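Local coordinates for probable outer membrane protein (PDB 3DWO) that probably carries long-chain fatty acids or other hydrophobic compounds across the outer membrane, as a beta-barrel channel of the FadL family, at residues Arg378-Leu383 and Ala400-Phe405. Residues are numbered along the deposited sequence; the frame is centred on the assembly and turned at random.
Sequences RYFASL and AYSRQF. With C8E ((hydroxyethyloxy)tri(ethyloxy)octane), chain F; C8E ((hydroxyethyloxy)tri(ethyloxy)octane), chain E.
The Phe405 ring is sandwiched: C2 of the C8E of chain F lies over one face and Arg403 CG over the other, both displaced toward the rim, while Tyr379 O and Ala381 CB meet its edge. C11 of the same detergent lies over one face of the Tyr379 ring, near its rim. These residues belong to an antiparallel beta-hairpin in the wall of the FadL-type barrel. Tyr379, Ala381, Phe405 and Leu383, itself touched by another C8E, are on its outer, probably lipid-facing side, where aromatic and aliphatic groups suit a membrane. Arg403, bent at chi2 (58°), turns its guanidinium back, so that Phe405 CE2 sits above that group's plane, offset toward its rim, and its NE makes a weak bond to Gln404 O.

On the inner side, one face of the Phe380 ring receives Gln404 CG in a CH-pi contact, 3.7 Å from the ring centroid and 11° off the normal. A bend at chi2 (77°) lets Gln404 present this methylene to the ring. Trp13 of helix 10-14, inside the barrel, packs on both residues. The guanidinium of Arg378, led away from the partner strand, is salt-bridged to Asp375 and has C17 of the C8E of chain E over one face.

Paired backbone hydrogen bonds join Tyr379 to Phe405, Ala381 to Arg403 and Leu383 to Tyr401. Between the latter two, a non-hydrogen-bonded pair brings Ser382 CA within 4.3 Å of Ser402 CA, and short serine side chains suit it by letting the hydroxyls meet. Ser382 OG bonds to Ser402 OG at 2.9 Å, and Gln404 NE2 adds a weak bond to Ser402 OG.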
# COMPACT_ATOMS: atom_id res chain seq x y z
N ARG A 378 3.62 -12.19 5.03
CA ARG A 378 2.70 -12.94 4.17
C ARG A 378 3.41 -14.01 3.36
O ARG A 378 4.59 -13.90 3.04
CB ARG A 378 1.99 -12.03 3.15
CG ARG A 378 1.36 -10.75 3.67
CD ARG A 378 2.37 -9.62 3.73
NE ARG A 378 1.71 -8.33 3.90
CZ ARG A 378 1.05 -7.70 2.93
NH1 ARG A 378 0.96 -8.24 1.72
NH2 ARG A 378 0.46 -6.54 3.17
N TYR A 379 2.66 -15.06 3.03
CA TYR A 379 3.15 -16.12 2.18
C TYR A 379 2.26 -16.01 0.95
O TYR A 379 1.03 -15.95 1.08
CB TYR A 379 2.97 -17.50 2.82
CG TYR A 379 4.14 -18.00 3.62
CD1 TYR A 379 5.45 -17.77 3.21
CD2 TYR A 379 3.94 -18.74 4.79
CE1 TYR A 379 6.53 -18.27 3.93
CE2 TYR A 379 5.01 -19.24 5.52
CZ TYR A 379 6.30 -19.00 5.08
OH TYR A 379 7.36 -19.50 5.81
N PHE A 380 2.85 -15.95 -0.23
CA PHE A 380 2.08 -15.84 -1.46
C PHE A 380 2.14 -17.16 -2.23
O PHE A 380 3.22 -17.74 -2.40
CB PHE A 380 2.56 -14.82 -2.52
CG PHE A 380 2.31 -13.44 -2.21
CD1 PHE A 380 1.74 -12.60 -3.17
CD2 PHE A 380 2.73 -12.88 -1.01
CE1 PHE A 380 1.59 -11.23 -2.93
CE2 PHE A 380 2.58 -11.51 -0.76
CZ PHE A 380 2.01 -10.69 -1.73
N ALA A 381 0.99 -17.64 -2.67
CA ALA A 381 0.89 -18.87 -3.45
C ALA A 381 0.13 -18.54 -4.73
O ALA A 381 -1.03 -18.13 -4.67
CB ALA A 381 0.15 -19.95 -2.66
N SER A 382 0.78 -18.70 -5.88
CA SER A 382 0.15 -18.37 -7.16
C SER A 382 0.15 -19.48 -8.20
O SER A 382 1.05 -20.33 -8.24
CB SER A 382 0.84 -17.15 -7.79
OG SER A 382 0.90 -16.05 -6.90
N LEU A 383 -0.87 -19.44 -9.06
CA LEU A 383 -1.04 -20.38 -10.17
C LEU A 383 -1.42 -19.52 -11.37
O LEU A 383 -2.19 -18.57 -11.23
CB LEU A 383 -2.16 -21.38 -9.88
CG LEU A 383 -1.92 -22.40 -8.77
CD1 LEU A 383 -3.17 -23.26 -8.62
CD2 LEU A 383 -0.71 -23.27 -9.11
N ALA A 400 -4.56 -15.67 -13.80
CA ALA A 400 -3.80 -15.98 -12.61
C ALA A 400 -4.67 -15.88 -11.38
O ALA A 400 -5.65 -15.13 -11.35
CB ALA A 400 -2.61 -15.03 -12.49
N TYR A 401 -4.31 -16.66 -10.37
CA TYR A 401 -5.00 -16.65 -9.09
C TYR A 401 -3.89 -16.63 -8.07
O TYR A 401 -2.91 -17.36 -8.21
CB TYR A 401 -5.84 -17.90 -8.86
CG TYR A 401 -6.43 -17.94 -7.47
CD1 TYR A 401 -7.41 -17.01 -7.09
CD2 TYR A 401 -5.98 -18.84 -6.52
CE1 TYR A 401 -7.92 -17.00 -5.79
CE2 TYR A 401 -6.48 -18.83 -5.21
CZ TYR A 401 -7.45 -17.91 -4.86
OH TYR A 401 -7.95 -17.90 -3.58
N SER A 402 -4.03 -15.80 -7.05
CA SER A 402 -3.01 -15.71 -6.03
C SER A 402 -3.64 -15.56 -4.65
O SER A 402 -4.52 -14.73 -4.45
CB SER A 402 -2.07 -14.53 -6.32
OG SER A 402 -1.03 -14.48 -5.37
N ARG A 403 -3.19 -16.39 -3.72
CA ARG A 403 -3.70 -16.36 -2.37
C ARG A 403 -2.58 -15.85 -1.46
O ARG A 403 -1.43 -16.26 -1.60
CB ARG A 403 -4.15 -17.75 -1.92
CG ARG A 403 -4.40 -17.88 -0.43
CD ARG A 403 -5.45 -16.88 0.06
NE ARG A 403 -5.43 -16.71 1.52
CZ ARG A 403 -5.76 -17.66 2.39
NH1 ARG A 403 -6.13 -18.86 1.96
NH2 ARG A 403 -5.70 -17.41 3.69
N GLN A 404 -2.92 -14.95 -0.55
CA GLN A 404 -1.95 -14.41 0.37
C GLN A 404 -2.33 -14.82 1.79
O GLN A 404 -3.39 -14.44 2.29
CB GLN A 404 -1.89 -12.88 0.28
CG GLN A 404 -1.47 -12.32 -1.08
CD GLN A 404 -2.57 -12.38 -2.12
OE1 GLN A 404 -3.70 -11.95 -1.86
NE2 GLN A 404 -2.25 -12.90 -3.30
N PHE A 405 -1.46 -15.61 2.42
CA PHE A 405 -1.69 -16.05 3.78
C PHE A 405 -0.92 -15.10 4.68
O PHE A 405 0.30 -15.06 4.66
CB PHE A 405 -1.18 -17.48 3.99
CG PHE A 405 -1.78 -18.49 3.06
CD1 PHE A 405 -1.20 -18.72 1.81
CD2 PHE A 405 -2.92 -19.20 3.42
CE1 PHE A 405 -1.76 -19.66 0.93
CE2 PHE A 405 -3.48 -20.14 2.55
CZ PHE A 405 -2.90 -20.37 1.30
C2 C8E F . 0.12 -21.45 4.45
C3 C8E F . 0.64 -21.57 5.81
C4 C8E F . -0.04 -20.58 6.63
C5 C8E F . 0.97 -19.81 7.42
C6 C8E F . 0.51 -18.45 7.72
C7 C8E F . 1.29 -17.68 6.76
C8 C8E F . 1.86 -16.46 7.39
O9 C8E F . 3.18 -15.95 7.21
C10 C8E F . 4.28 -16.77 7.58
C11 C8E F . 5.52 -15.98 7.26
C1 C8E E . -8.32 1.37 -3.75
C2 C8E E . -7.70 0.54 -2.73
C3 C8E E . -6.32 0.16 -3.02
C4 C8E E . -6.35 -1.18 -3.59
C5 C8E E . -5.28 -1.98 -2.97
C6 C8E E . -4.98 -3.13 -3.80
C7 C8E E . -4.13 -3.88 -2.89
C8 C8E E . -4.53 -5.29 -2.97
O9 C8E E . -3.75 -6.41 -2.61
C10 C8E E . -2.53 -6.66 -3.28
C11 C8E E . -2.00 -7.91 -2.63
O12 C8E E . -1.87 -7.74 -1.21
C13 C8E E . -1.70 -8.96 -0.45
C14 C8E E . -2.17 -9.21 1.02
O15 C8E E . -3.46 -8.99 1.66
C16 C8E E . -3.54 -7.67 2.22
C17 C8E E . -3.06 -7.56 3.68
O18 C8E E . -3.96 -7.37 4.79
C19 C8E E . -4.19 -5.97 5.09
C20 C8E E . -3.71 -5.27 6.41
O21 C8E E . -2.57 -4.40 6.36